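Local coordinates for protein tRNA (Adenine(22)-N(1))-methyltransferase (Mycoplasma capricolum subsp. capricolum, PDB 6QE6) that probably methylates N1 of adenine 22 in tRNA as a Rossmann-like methyltransferase, and is bound here to the cofactor product S-adenosyl-L-homocysteine, at residues 38-43 against 63-68; 67-72 against 90-95; 94-99 against 121-126; 110-115 against 134-139. All coordinates share one frame; numbering follows the deposited sequence.

Contact 1: residues 38-43 against 63-68; sequences AIADIG and YACDIN. Unlike the reference sequence in segment 38-43: Ala38 (reference Thr). With SAH (S-adenosyl-L-homocysteine), chain C.
Ala40 and Tyr63 stand side by side on one face of two neighbouring parallel strands, their CB atoms 4.0 Å apart, and the methyl of Ala40 lies at the edge of the tyrosine ring, near its plane. A small residue suits this place beside the bulky phenol, whose hydroxyl is hydrogen-bonded to Leu105 N. Further along, CD1 of Ile42 rests on SG of Cys65 at 3.9 Å. With SG anti to the carbonyl carbon (chi1 -37°), the sulfur is swung back along the strand toward the methyl of Ala40. Asp41 and Ala64 point to the other face, where the buried Asp41 carboxylate is satisfied by Thr44 and Thr111. Regular bonds join the strands, such as Asp41 N to Tyr63 O, 2.8 Å. This pair is the beta-alpha-beta start of a Rossmann-like methyltransferase, with a glycine turn after the first strand and an acidic residue at the end of the second. At Gly43 the positive phi suits glycine, and the lack of a side chain leaves room for the ribose ring oxygen O4' of SAH; Gly43 O accepts from the SAH amino N at 2.8 Å. Asp66 grips the ribose with OD1 on O2' (2.7 Å) and OD2 on O3' (2.9 Å). An Asx turn steadies the carboxylate: Asn68 N reaches OD1 on its anti side, tilted out of the carboxylate plane, while Asp45 N bonds OD2.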
# COMPACT_ATOMS: atom_id res chain seq x y z
N ALA A 38 14.58 -9.12 -8.02
CA ALA A 38 14.65 -7.66 -8.05
C ALA A 38 13.36 -7.07 -7.50
O ALA A 38 12.27 -7.52 -7.85
CB ALA A 38 14.90 -7.15 -9.48
N ILE A 39 13.49 -6.06 -6.65
CA ILE A 39 12.34 -5.30 -6.16
C ILE A 39 12.58 -3.83 -6.46
O ILE A 39 13.71 -3.38 -6.64
CB ILE A 39 12.08 -5.53 -4.66
CG1 ILE A 39 13.22 -4.95 -3.79
CG2 ILE A 39 11.83 -7.03 -4.37
CD1 ILE A 39 12.99 -3.51 -3.29
N ALA A 40 11.49 -3.06 -6.51
CA ALA A 40 11.59 -1.61 -6.65
C ALA A 40 10.80 -0.93 -5.54
O ALA A 40 9.61 -1.19 -5.37
CB ALA A 40 11.11 -1.16 -8.03
N ASP A 41 11.47 -0.07 -4.78
CA ASP A 41 10.81 0.73 -3.75
C ASP A 41 10.49 2.09 -4.35
O ASP A 41 11.40 2.84 -4.72
CB ASP A 41 11.71 0.87 -2.51
CG ASP A 41 10.97 1.40 -1.29
OD1 ASP A 41 9.70 1.42 -1.25
OD2 ASP A 41 11.68 1.79 -0.33
N ILE A 42 9.20 2.39 -4.48
CA ILE A 42 8.77 3.68 -5.01
C ILE A 42 8.57 4.65 -3.86
O ILE A 42 7.80 4.37 -2.93
CB ILE A 42 7.48 3.53 -5.82
CG1 ILE A 42 7.60 2.37 -6.80
CG2 ILE A 42 7.16 4.84 -6.51
CD1 ILE A 42 8.78 2.51 -7.78
N GLY A 43 9.22 5.80 -3.93
CA GLY A 43 9.21 6.74 -2.82
C GLY A 43 10.11 6.30 -1.68
O GLY A 43 9.71 6.36 -0.50
N TYR A 63 15.88 -1.59 -6.77
CA TYR A 63 15.78 -0.25 -7.32
C TYR A 63 15.18 0.68 -6.26
O TYR A 63 14.05 0.46 -5.81
CB TYR A 63 14.92 -0.27 -8.58
CG TYR A 63 15.49 -1.14 -9.66
CD1 TYR A 63 16.69 -0.81 -10.30
CD2 TYR A 63 14.84 -2.28 -10.06
CE1 TYR A 63 17.21 -1.62 -11.30
CE2 TYR A 63 15.34 -3.08 -11.06
CZ TYR A 63 16.52 -2.76 -11.68
OH TYR A 63 16.98 -3.60 -12.67
N ALA A 64 15.92 1.70 -5.87
CA ALA A 64 15.50 2.63 -4.82
C ALA A 64 15.13 3.95 -5.48
O ALA A 64 16.01 4.75 -5.81
CB ALA A 64 16.60 2.80 -3.77
N CYS A 65 13.83 4.18 -5.65
CA CYS A 65 13.31 5.21 -6.54
C CYS A 65 12.65 6.33 -5.76
O CYS A 65 11.98 6.10 -4.76
CB CYS A 65 12.28 4.64 -7.52
SG CYS A 65 12.65 2.97 -8.12
N ASP A 66 12.82 7.55 -6.26
CA ASP A 66 12.14 8.70 -5.70
C ASP A 66 11.92 9.74 -6.79
O ASP A 66 12.69 9.85 -7.75
CB ASP A 66 12.93 9.29 -4.53
CG ASP A 66 12.03 10.03 -3.54
OD1 ASP A 66 11.35 10.99 -3.97
OD2 ASP A 66 11.96 9.64 -2.35
N ILE A 67 10.84 10.50 -6.63
CA ILE A 67 10.58 11.61 -7.54
C ILE A 67 11.47 12.81 -7.22
O ILE A 67 11.66 13.68 -8.08
CB ILE A 67 9.08 11.94 -7.47
CG1 ILE A 67 8.66 12.82 -8.65
CG2 ILE A 67 8.73 12.56 -6.12
CD1 ILE A 67 7.14 13.00 -8.73
N ASN A 68 12.05 12.86 -6.02
CA ASN A 68 12.84 14.00 -5.55
C ASN A 68 14.30 13.57 -5.41
O ASN A 68 14.60 12.57 -4.76
CB ASN A 68 12.29 14.50 -4.20
CG ASN A 68 13.01 15.77 -3.70
OD1 ASN A 68 13.94 16.27 -4.34
ND2 ASN A 68 12.56 16.29 -2.55
N SAH C . 9.07 4.89 1.80
CA SAH C . 9.26 5.57 3.08
CB SAH C . 9.17 7.10 2.90
CG SAH C . 7.82 7.68 2.48
SD SAH C . 7.84 9.49 2.46
C SAH C . 8.23 5.11 4.11
O SAH C . 7.18 4.56 3.76
OXT SAH C . 8.42 5.28 5.32
C5' SAH C . 7.19 9.52 0.77
C4' SAH C . 8.30 9.58 -0.27
O4' SAH C . 7.75 9.37 -1.55
C3' SAH C . 8.98 10.94 -0.33
O3' SAH C . 10.38 10.76 -0.25
C2' SAH C . 8.60 11.51 -1.68
O2' SAH C . 9.69 12.22 -2.21
C1' SAH C . 8.29 10.26 -2.49
N9 SAH C . 7.30 10.47 -3.54
C8 SAH C . 6.18 11.26 -3.48
N7 SAH C . 5.53 11.15 -4.67
C5 SAH C . 6.21 10.31 -5.47
C6 SAH C . 5.99 9.87 -6.76
N6 SAH C . 4.93 10.28 -7.46
N1 SAH C . 6.90 9.00 -7.33
C2 SAH C . 8.00 8.56 -6.62
N3 SAH C . 8.20 9.01 -5.33
C4 SAH C . 7.32 9.87 -4.77

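Contact 2: residues 67-72 against 90-95; sequences INQKPL and TILSNG. With SAH (S-adenosyl-L-homocysteine), chain C.
Segments 67-72 and 90-95 run in opposite senses with no hydrogen bond between them, Ile67 lying next to Ser93 (CA atoms 4.8 Å apart) and Leu72 next to Thr90. The closest backbone approach is a CA-H...O contact, Ile67 CA to Ser93 O at 3.2 Å. Ile67 then splits its branches between protein and ligand. With CG1 anti to the backbone N (chi1 -164°), CD1 is carried alongside the Asn94 amide, 3.6 Å from its CG, and the two side chains point the same way. The other branch, CG2, meets the adenine where its rings fuse, 3.3 Å from SAH C4; a beta-branched residue suits a place that must serve both. Leu72, buried under the first turn of helix 69-81, slides past Thr90 in the opposite direction: CD1 touches Thr90 CG2, and CD2 lies 3.8 Å from Leu92 CB. Leu92 returns the contact by setting CD1 beside Gln69 N and Ile67 O, while its side chain crosses that of Gln69 at about a right angle. Asn68 is the N-cap of the helix, its OD1 accepting from Lys70 N, which lies above the carbonyl plane. Beyond the strand, Asn94 OD1 accepts from SAH N6 at 3.2 Å and Gly95 N donates to SAH N1 at 2.9 Å. Reading the adenine edge from the loop after the third strand is characteristic of Rossmann-like methyltransferases.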
# COMPACT_ATOMS: atom_id res chain seq x y z
N ILE A 67 10.84 10.50 -6.63
CA ILE A 67 10.58 11.61 -7.54
C ILE A 67 11.47 12.81 -7.22
O ILE A 67 11.66 13.68 -8.08
CB ILE A 67 9.08 11.94 -7.47
CG1 ILE A 67 8.66 12.82 -8.65
CG2 ILE A 67 8.73 12.56 -6.12
CD1 ILE A 67 7.14 13.00 -8.73
N ASN A 68 12.05 12.86 -6.02
CA ASN A 68 12.84 14.00 -5.55
C ASN A 68 14.30 13.57 -5.41
O ASN A 68 14.60 12.57 -4.76
CB ASN A 68 12.29 14.50 -4.20
CG ASN A 68 13.01 15.77 -3.70
OD1 ASN A 68 13.94 16.27 -4.34
ND2 ASN A 68 12.56 16.29 -2.55
N GLN A 69 15.20 14.33 -6.04
CA GLN A 69 16.62 14.00 -5.97
C GLN A 69 17.19 14.18 -4.57
O GLN A 69 18.13 13.48 -4.18
CB GLN A 69 17.41 14.85 -6.97
CG GLN A 69 18.91 14.55 -7.01
CD GLN A 69 19.21 13.12 -7.43
OE1 GLN A 69 18.70 12.64 -8.45
NE2 GLN A 69 20.03 12.43 -6.64
N LYS A 70 16.62 15.11 -3.80
CA LYS A 70 17.18 15.47 -2.49
C LYS A 70 17.33 14.26 -1.57
O LYS A 70 18.47 13.93 -1.20
CB LYS A 70 16.33 16.60 -1.90
CG LYS A 70 16.56 16.97 -0.46
CD LYS A 70 15.60 18.11 -0.15
CE LYS A 70 15.87 18.79 1.17
NZ LYS A 70 15.19 20.12 1.21
N PRO A 71 16.26 13.53 -1.21
CA PRO A 71 16.46 12.35 -0.36
C PRO A 71 17.20 11.23 -1.06
O PRO A 71 17.83 10.40 -0.39
CB PRO A 71 15.03 11.93 0.01
CG PRO A 71 14.23 12.35 -1.15
CD PRO A 71 14.86 13.63 -1.66
N LEU A 72 17.16 11.19 -2.39
CA LEU A 72 17.92 10.20 -3.14
C LEU A 72 19.42 10.34 -2.91
O LEU A 72 20.15 9.34 -2.94
CB LEU A 72 17.57 10.32 -4.61
CG LEU A 72 17.34 9.04 -5.41
CD1 LEU A 72 16.60 7.98 -4.62
CD2 LEU A 72 16.56 9.40 -6.67
N THR A 90 20.01 3.73 -7.16
CA THR A 90 19.07 4.82 -7.00
C THR A 90 18.54 5.25 -8.37
O THR A 90 19.30 5.34 -9.34
CB THR A 90 19.70 6.01 -6.29
OG1 THR A 90 21.03 6.21 -6.79
CG2 THR A 90 19.75 5.77 -4.78
N ILE A 91 17.24 5.50 -8.43
CA ILE A 91 16.56 5.92 -9.65
C ILE A 91 15.69 7.13 -9.33
O ILE A 91 14.82 7.06 -8.45
CB ILE A 91 15.71 4.79 -10.26
CG1 ILE A 91 16.53 3.51 -10.48
CG2 ILE A 91 15.02 5.26 -11.55
CD1 ILE A 91 17.70 3.68 -11.40
N LEU A 92 15.89 8.22 -10.06
CA LEU A 92 15.05 9.40 -9.96
C LEU A 92 13.90 9.27 -10.96
O LEU A 92 14.14 9.20 -12.17
CB LEU A 92 15.88 10.65 -10.23
CG LEU A 92 15.09 11.95 -10.35
CD1 LEU A 92 14.61 12.41 -8.98
CD2 LEU A 92 15.96 12.99 -11.00
N SER A 93 12.66 9.25 -10.47
CA SER A 93 11.54 8.93 -11.35
C SER A 93 10.22 9.26 -10.67
O SER A 93 10.07 9.06 -9.46
CB SER A 93 11.56 7.45 -11.75
OG SER A 93 10.52 7.11 -12.66
N ASN A 94 9.26 9.71 -11.46
CA ASN A 94 7.87 9.81 -11.01
C ASN A 94 7.24 8.42 -11.07
O ASN A 94 6.86 7.94 -12.15
CB ASN A 94 7.10 10.80 -11.88
CG ASN A 94 5.71 11.09 -11.36
OD1 ASN A 94 5.11 10.30 -10.63
ND2 ASN A 94 5.19 12.24 -11.75
N GLY A 95 7.13 7.77 -9.92
CA GLY A 95 6.44 6.49 -9.85
C GLY A 95 7.11 5.44 -10.73
O GLY A 95 8.29 5.11 -10.57
N SAH C . 9.07 4.89 1.80
CA SAH C . 9.26 5.57 3.08
CB SAH C . 9.17 7.10 2.90
CG SAH C . 7.82 7.68 2.48
SD SAH C . 7.84 9.49 2.46
C SAH C . 8.23 5.11 4.11
O SAH C . 7.18 4.56 3.76
OXT SAH C . 8.42 5.28 5.32
C5' SAH C . 7.19 9.52 0.77
C4' SAH C . 8.30 9.58 -0.27
O4' SAH C . 7.75 9.37 -1.55
C3' SAH C . 8.98 10.94 -0.33
O3' SAH C . 10.38 10.76 -0.25
C2' SAH C . 8.60 11.51 -1.68
O2' SAH C . 9.69 12.22 -2.21
C1' SAH C . 8.29 10.26 -2.49
N9 SAH C . 7.30 10.47 -3.54
C8 SAH C . 6.18 11.26 -3.48
N7 SAH C . 5.53 11.15 -4.67
C5 SAH C . 6.21 10.31 -5.47
C6 SAH C . 5.99 9.87 -6.76
N6 SAH C . 4.93 10.28 -7.46
N1 SAH C . 6.90 9.00 -7.33
C2 SAH C . 8.00 8.56 -6.62
N3 SAH C . 8.20 9.01 -5.33
C4 SAH C . 7.32 9.87 -4.77

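Contact 3: residues 94-99 against 121-126. With SAH (S-adenosyl-L-homocysteine), chain C.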
# COMPACT_ATOMS: atom_id res chain seq x y z
N ASN A 94 9.26 9.71 -11.46
CA ASN A 94 7.87 9.81 -11.01
C ASN A 94 7.24 8.42 -11.07
O ASN A 94 6.86 7.94 -12.15
CB ASN A 94 7.10 10.80 -11.88
CG ASN A 94 5.71 11.09 -11.36
OD1 ASN A 94 5.11 10.30 -10.63
ND2 ASN A 94 5.19 12.24 -11.75
N GLY A 95 7.13 7.77 -9.92
CA GLY A 95 6.44 6.49 -9.85
C GLY A 95 7.11 5.44 -10.73
O GLY A 95 8.29 5.11 -10.57
N LEU A 96 6.36 4.91 -11.69
CA LEU A 96 6.80 3.75 -12.46
C LEU A 96 7.30 4.12 -13.84
O LEU A 96 7.48 3.22 -14.67
CB LEU A 96 5.67 2.74 -12.57
CG LEU A 96 5.25 2.19 -11.21
CD1 LEU A 96 4.22 1.10 -11.40
CD2 LEU A 96 6.47 1.70 -10.41
N GLU A 97 7.53 5.41 -14.11
CA GLU A 97 7.94 5.82 -15.45
C GLU A 97 9.26 5.19 -15.85
O GLU A 97 9.47 4.91 -17.04
CB GLU A 97 8.04 7.35 -15.53
CG GLU A 97 6.69 8.05 -15.68
CD GLU A 97 6.79 9.57 -15.56
OE1 GLU A 97 7.94 10.07 -15.48
OE2 GLU A 97 5.74 10.26 -15.52
N PHE A 98 10.14 4.92 -14.88
CA PHE A 98 11.44 4.35 -15.17
C PHE A 98 11.36 2.91 -15.67
O PHE A 98 12.28 2.44 -16.35
CB PHE A 98 12.31 4.41 -13.93
CG PHE A 98 12.00 3.34 -12.92
CD1 PHE A 98 10.97 3.51 -12.00
CD2 PHE A 98 12.74 2.16 -12.88
CE1 PHE A 98 10.69 2.53 -11.07
CE2 PHE A 98 12.45 1.17 -11.96
CZ PHE A 98 11.43 1.35 -11.06
N VAL A 99 10.30 2.17 -15.32
CA VAL A 99 10.28 0.74 -15.62
C VAL A 99 10.29 0.47 -17.13
O VAL A 99 10.73 -0.61 -17.54
CB VAL A 99 9.06 0.07 -14.95
CG1 VAL A 99 9.04 -1.43 -15.22
CG2 VAL A 99 9.08 0.34 -13.44
N LEU A 121 -2.81 5.28 -6.67
CA LEU A 121 -3.59 4.88 -7.83
C LEU A 121 -3.05 5.53 -9.10
O LEU A 121 -2.96 4.88 -10.14
CB LEU A 121 -5.06 5.23 -7.62
CG LEU A 121 -6.05 4.92 -8.74
CD1 LEU A 121 -6.16 3.42 -8.97
CD2 LEU A 121 -7.43 5.50 -8.42
N GLU A 122 -2.67 6.81 -9.03
CA GLU A 122 -2.12 7.48 -10.20
C GLU A 122 -0.80 6.85 -10.64
O GLU A 122 -0.55 6.67 -11.84
CB GLU A 122 -1.93 8.98 -9.91
CG GLU A 122 -0.92 9.69 -10.84
CD GLU A 122 0.51 9.88 -10.21
OE1 GLU A 122 0.61 10.08 -8.95
OE2 GLU A 122 1.51 9.85 -10.98
N ILE A 123 0.08 6.52 -9.69
CA ILE A 123 1.29 5.78 -10.02
C ILE A 123 0.96 4.47 -10.72
O ILE A 123 1.64 4.06 -11.67
CB ILE A 123 2.13 5.55 -8.75
CG1 ILE A 123 2.63 6.90 -8.22
CG2 ILE A 123 3.27 4.54 -9.01
CD1 ILE A 123 3.52 6.79 -7.00
N LEU A 124 -0.12 3.80 -10.29
CA LEU A 124 -0.46 2.52 -10.89
C LEU A 124 -0.91 2.63 -12.35
O LEU A 124 -0.94 1.61 -13.05
CB LEU A 124 -1.52 1.81 -10.05
CG LEU A 124 -0.99 1.35 -8.70
CD1 LEU A 124 -2.10 0.81 -7.81
CD2 LEU A 124 0.09 0.30 -8.93
N LYS A 125 -1.25 3.83 -12.83
CA LYS A 125 -1.56 4.00 -14.25
C LYS A 125 -0.42 3.51 -15.15
O LYS A 125 -0.67 3.08 -16.29
CB LYS A 125 -1.91 5.46 -14.57
CG LYS A 125 -3.19 5.97 -13.89
CD LYS A 125 -4.32 4.92 -13.96
CE LYS A 125 -5.08 4.78 -12.62
NZ LYS A 125 -5.96 5.97 -12.27
N ASN A 126 0.83 3.57 -14.68
CA ASN A 126 1.98 3.09 -15.43
C ASN A 126 2.40 1.68 -15.01
O ASN A 126 3.58 1.34 -15.10
CB ASN A 126 3.16 4.04 -15.28
CG ASN A 126 3.00 5.26 -16.13
OD1 ASN A 126 2.38 5.20 -17.18
ND2 ASN A 126 3.55 6.39 -15.68
N SAH C . 9.07 4.89 1.80
CA SAH C . 9.26 5.57 3.08
CB SAH C . 9.17 7.10 2.90
CG SAH C . 7.82 7.68 2.48
SD SAH C . 7.84 9.49 2.46
C SAH C . 8.23 5.11 4.11
O SAH C . 7.18 4.56 3.76
OXT SAH C . 8.42 5.28 5.32
C5' SAH C . 7.19 9.52 0.77
C4' SAH C . 8.30 9.58 -0.27
O4' SAH C . 7.75 9.37 -1.55
C3' SAH C . 8.98 10.94 -0.33
O3' SAH C . 10.38 10.76 -0.25
C2' SAH C . 8.60 11.51 -1.68
O2' SAH C . 9.69 12.22 -2.21
C1' SAH C . 8.29 10.26 -2.49
N9 SAH C . 7.30 10.47 -3.54
C8 SAH C . 6.18 11.26 -3.48
N7 SAH C . 5.53 11.15 -4.67
C5 SAH C . 6.21 10.31 -5.47
C6 SAH C . 5.99 9.87 -6.76
N6 SAH C . 4.93 10.28 -7.46
N1 SAH C . 6.90 9.00 -7.33
C2 SAH C . 8.00 8.56 -6.62
N3 SAH C . 8.20 9.01 -5.33
C4 SAH C . 7.32 9.87 -4.77
O HOH W 1 2.37 12.63 -11.26
O HOH W 2 4.23 5.82 -12.52
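The adenine end of the cofactor pocket is built here, where a type II' beta turn from Asn94 to Glu97 meets the C-terminal part of helix 117-124. Gly95 occupies the second position of the turn with a positive phi that suits glycine, and its bare CA rests 3.8 Å from CG2 of Ile123. Leu96 is the main apolar contact. Its side chain crosses that of Ile123 at about a right angle, with CG 3.8 Å from CG2, while its CB packs on Asn126, 3.9 Å from that residue's CB. Leu96 also touches Ile42 and Tyr134, so this leucine is shared by loop, helix and sheet. Ile123 turns its other branch to the ligand: with CG1 anti to the carbonyl carbon (chi1 -66°), CD1 comes to 3.8 Å from SAH N6.

The polar side of the contact has no direct hydrogen bond between the segments and relies on water. One water accepts from Asn94 ND2 and donates to Glu122 OE2, at 2.9 Å from each. The glutamate chain is bent at chi2, its carboxylate plane standing 73° from the Asn94 amide. By engaging ND2, this bridge would favour the amide rotation that presents OD1 to the adenine. A second water accepts from Asn126 ND2 and donates to Ile123 O; it also lies beside Leu96 N, too close for that bond to be trusted. Nearby, Glu97 lays its CG 3.6 Å from Asn126 ND2. Ile123 adds its apolar contact in this protein, while the adenine-binding loop after the third strand is characteristic of Rossmann-like methyltransferases.

Contact 4: residues 110-115 against 134-139. With SAH (S-adenosyl-L-homocysteine), chain C.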
# COMPACT_ATOMS: atom_id res chain seq x y z
N VAL A 110 7.04 -4.55 -6.52
CA VAL A 110 7.12 -3.11 -6.34
C VAL A 110 6.47 -2.77 -5.01
O VAL A 110 5.34 -3.20 -4.74
CB VAL A 110 6.45 -2.37 -7.51
CG1 VAL A 110 6.27 -0.93 -7.15
CG2 VAL A 110 7.31 -2.54 -8.76
N THR A 111 7.19 -2.06 -4.15
CA THR A 111 6.65 -1.59 -2.89
C THR A 111 6.46 -0.08 -2.96
O THR A 111 7.30 0.64 -3.51
CB THR A 111 7.54 -1.95 -1.69
OG1 THR A 111 8.85 -1.39 -1.86
CG2 THR A 111 7.62 -3.46 -1.54
N ILE A 112 5.31 0.36 -2.45
CA ILE A 112 4.95 1.76 -2.37
C ILE A 112 4.45 1.98 -0.96
O ILE A 112 3.38 1.47 -0.59
CB ILE A 112 3.87 2.15 -3.39
CG1 ILE A 112 4.27 1.71 -4.79
CG2 ILE A 112 3.60 3.63 -3.32
CD1 ILE A 112 3.14 1.70 -5.80
N CYS A 113 5.22 2.72 -0.15
CA CYS A 113 4.90 2.90 1.25
C CYS A 113 4.91 4.38 1.61
O CYS A 113 5.78 5.14 1.16
CB CYS A 113 5.88 2.13 2.14
SG CYS A 113 6.05 0.39 1.63
N GLY A 114 3.94 4.78 2.43
CA GLY A 114 3.93 6.14 2.94
C GLY A 114 3.39 7.18 2.00
O GLY A 114 3.80 8.34 2.08
N LEU A 115 2.48 6.81 1.10
CA LEU A 115 1.75 7.75 0.27
C LEU A 115 0.26 7.50 0.45
O LEU A 115 -0.16 6.48 1.02
CB LEU A 115 2.16 7.63 -1.21
CG LEU A 115 3.65 7.86 -1.51
CD1 LEU A 115 3.99 7.51 -2.95
CD2 LEU A 115 4.09 9.31 -1.19
N TYR A 134 2.61 -6.11 -6.22
CA TYR A 134 2.71 -4.88 -5.47
C TYR A 134 2.53 -5.20 -4.00
O TYR A 134 1.69 -6.03 -3.64
CB TYR A 134 1.66 -3.86 -5.89
CG TYR A 134 1.89 -3.31 -7.27
CD1 TYR A 134 2.72 -2.22 -7.48
CD2 TYR A 134 1.28 -3.90 -8.38
CE1 TYR A 134 2.95 -1.73 -8.73
CE2 TYR A 134 1.50 -3.41 -9.65
CZ TYR A 134 2.33 -2.33 -9.82
OH TYR A 134 2.54 -1.83 -11.08
N ILE A 135 3.32 -4.56 -3.16
CA ILE A 135 2.97 -4.39 -1.76
C ILE A 135 2.84 -2.90 -1.51
O ILE A 135 3.80 -2.14 -1.68
CB ILE A 135 4.01 -5.01 -0.82
CG1 ILE A 135 4.25 -6.48 -1.21
CG2 ILE A 135 3.56 -4.84 0.64
CD1 ILE A 135 5.41 -7.08 -0.50
N ILE A 136 1.64 -2.48 -1.12
CA ILE A 136 1.35 -1.07 -0.88
C ILE A 136 1.01 -0.87 0.59
O ILE A 136 0.29 -1.68 1.20
CB ILE A 136 0.21 -0.60 -1.80
CG1 ILE A 136 0.72 -0.61 -3.25
CG2 ILE A 136 -0.33 0.75 -1.35
CD1 ILE A 136 -0.32 -1.01 -4.27
N CYS A 137 1.56 0.19 1.18
CA CYS A 137 1.26 0.61 2.54
C CYS A 137 0.75 2.05 2.45
O CYS A 137 1.52 3.00 2.59
CB CYS A 137 2.49 0.47 3.46
SG CYS A 137 2.14 0.83 5.19
N SER A 138 -0.54 2.20 2.21
CA SER A 138 -1.16 3.52 2.06
C SER A 138 -1.51 4.11 3.41
O SER A 138 -1.85 3.40 4.36
CB SER A 138 -2.42 3.42 1.20
OG SER A 138 -2.95 4.70 0.94
N ASN A 139 -1.44 5.44 3.50
CA ASN A 139 -1.87 6.13 4.71
C ASN A 139 -3.28 6.69 4.58
O ASN A 139 -3.69 7.52 5.41
CB ASN A 139 -0.88 7.23 5.09
CG ASN A 139 -0.64 8.21 3.97
OD1 ASN A 139 -1.58 8.59 3.26
ND2 ASN A 139 0.62 8.64 3.81
N SAH C . 9.07 4.89 1.80
CA SAH C . 9.26 5.57 3.08
CB SAH C . 9.17 7.10 2.90
CG SAH C . 7.82 7.68 2.48
SD SAH C . 7.84 9.49 2.46
C SAH C . 8.23 5.11 4.11
O SAH C . 7.18 4.56 3.76
OXT SAH C . 8.42 5.28 5.32
C5' SAH C . 7.19 9.52 0.77
C4' SAH C . 8.30 9.58 -0.27
O4' SAH C . 7.75 9.37 -1.55
C3' SAH C . 8.98 10.94 -0.33
O3' SAH C . 10.38 10.76 -0.25
C2' SAH C . 8.60 11.51 -1.68
O2' SAH C . 9.69 12.22 -2.21
C1' SAH C . 8.29 10.26 -2.49
N9 SAH C . 7.30 10.47 -3.54
C8 SAH C . 6.18 11.26 -3.48
N7 SAH C . 5.53 11.15 -4.67
C5 SAH C . 6.21 10.31 -5.47
C6 SAH C . 5.99 9.87 -6.76
N6 SAH C . 4.93 10.28 -7.46
N1 SAH C . 6.90 9.00 -7.33
C2 SAH C . 8.00 8.56 -6.62
N3 SAH C . 8.20 9.01 -5.33
C4 SAH C . 7.32 9.87 -4.77
O HOH W 3 1.74 10.93 1.69
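Val110 and Tyr134 begin the tightly packed end, lying side by side and pointing the same way, with Val110 CB 3.7 Å from CD1 of the ring. The strands are parallel to within 1°, and bonds alternate regularly between them, as in Cys137 N to Ile112 O (2.8 Å) and Ile112 N to Ile135 O. Ile112 and Ile136 continue the Val110 face, CB to CG1 4.2 Å, under Ile120 of helix 117-124; branched side chains fill such a sheet-helix interface well. On the opposite face Thr111 turns CG2 to Ile135, while Cys113 and Cys137 meet through their CB atoms at 4.0 Å. Their first torsions differ (chi1 -50° and -175°), leaving Cys113 SG 5.3 Å from Cys137 SG, with no disulfide. Helix 24-31 covers this side.

Packing is looser where the chain turns a corner at Gly114. Asn139 N still bonds Leu115 O at 3.0 Å, but a water joins Gly114 O to Asn139 ND2 by weak bonds. This end of the sheet meets the cofactor: Leu115 CD2 lies 3.7 Å from SAH C8, and Cys113 O accepts a weak bond from the SAH amino N. Backbone bonds thus set the register and apolar side chains seal both faces, whereas the C-terminal ends of the strands, where backbone carbonyls and a weakly held water lie, meet the ligand.

In the fold
Contact 1 closes the first beta-alpha-beta loop, bringing strand 59-66 beside strand 36-42 after helix 48-55. Contact 2 opens on Ile67 and Asn68, where contact 1 ends, and closes the next loop through helix 69-81 to the edge strand 88-92. Contact 3 in turn starts on Asn94 and Gly95, the end of contact 2, and reaches to helix 117-124. Contact 4 crosses it, because segment 110-115 falls between the two segments of contact 3 and segment 134-139 follows both. Strand 36-42 pairs with strand 109-115, so contacts 1 and 4 join the two halves of the sheet, and all four touch SAH.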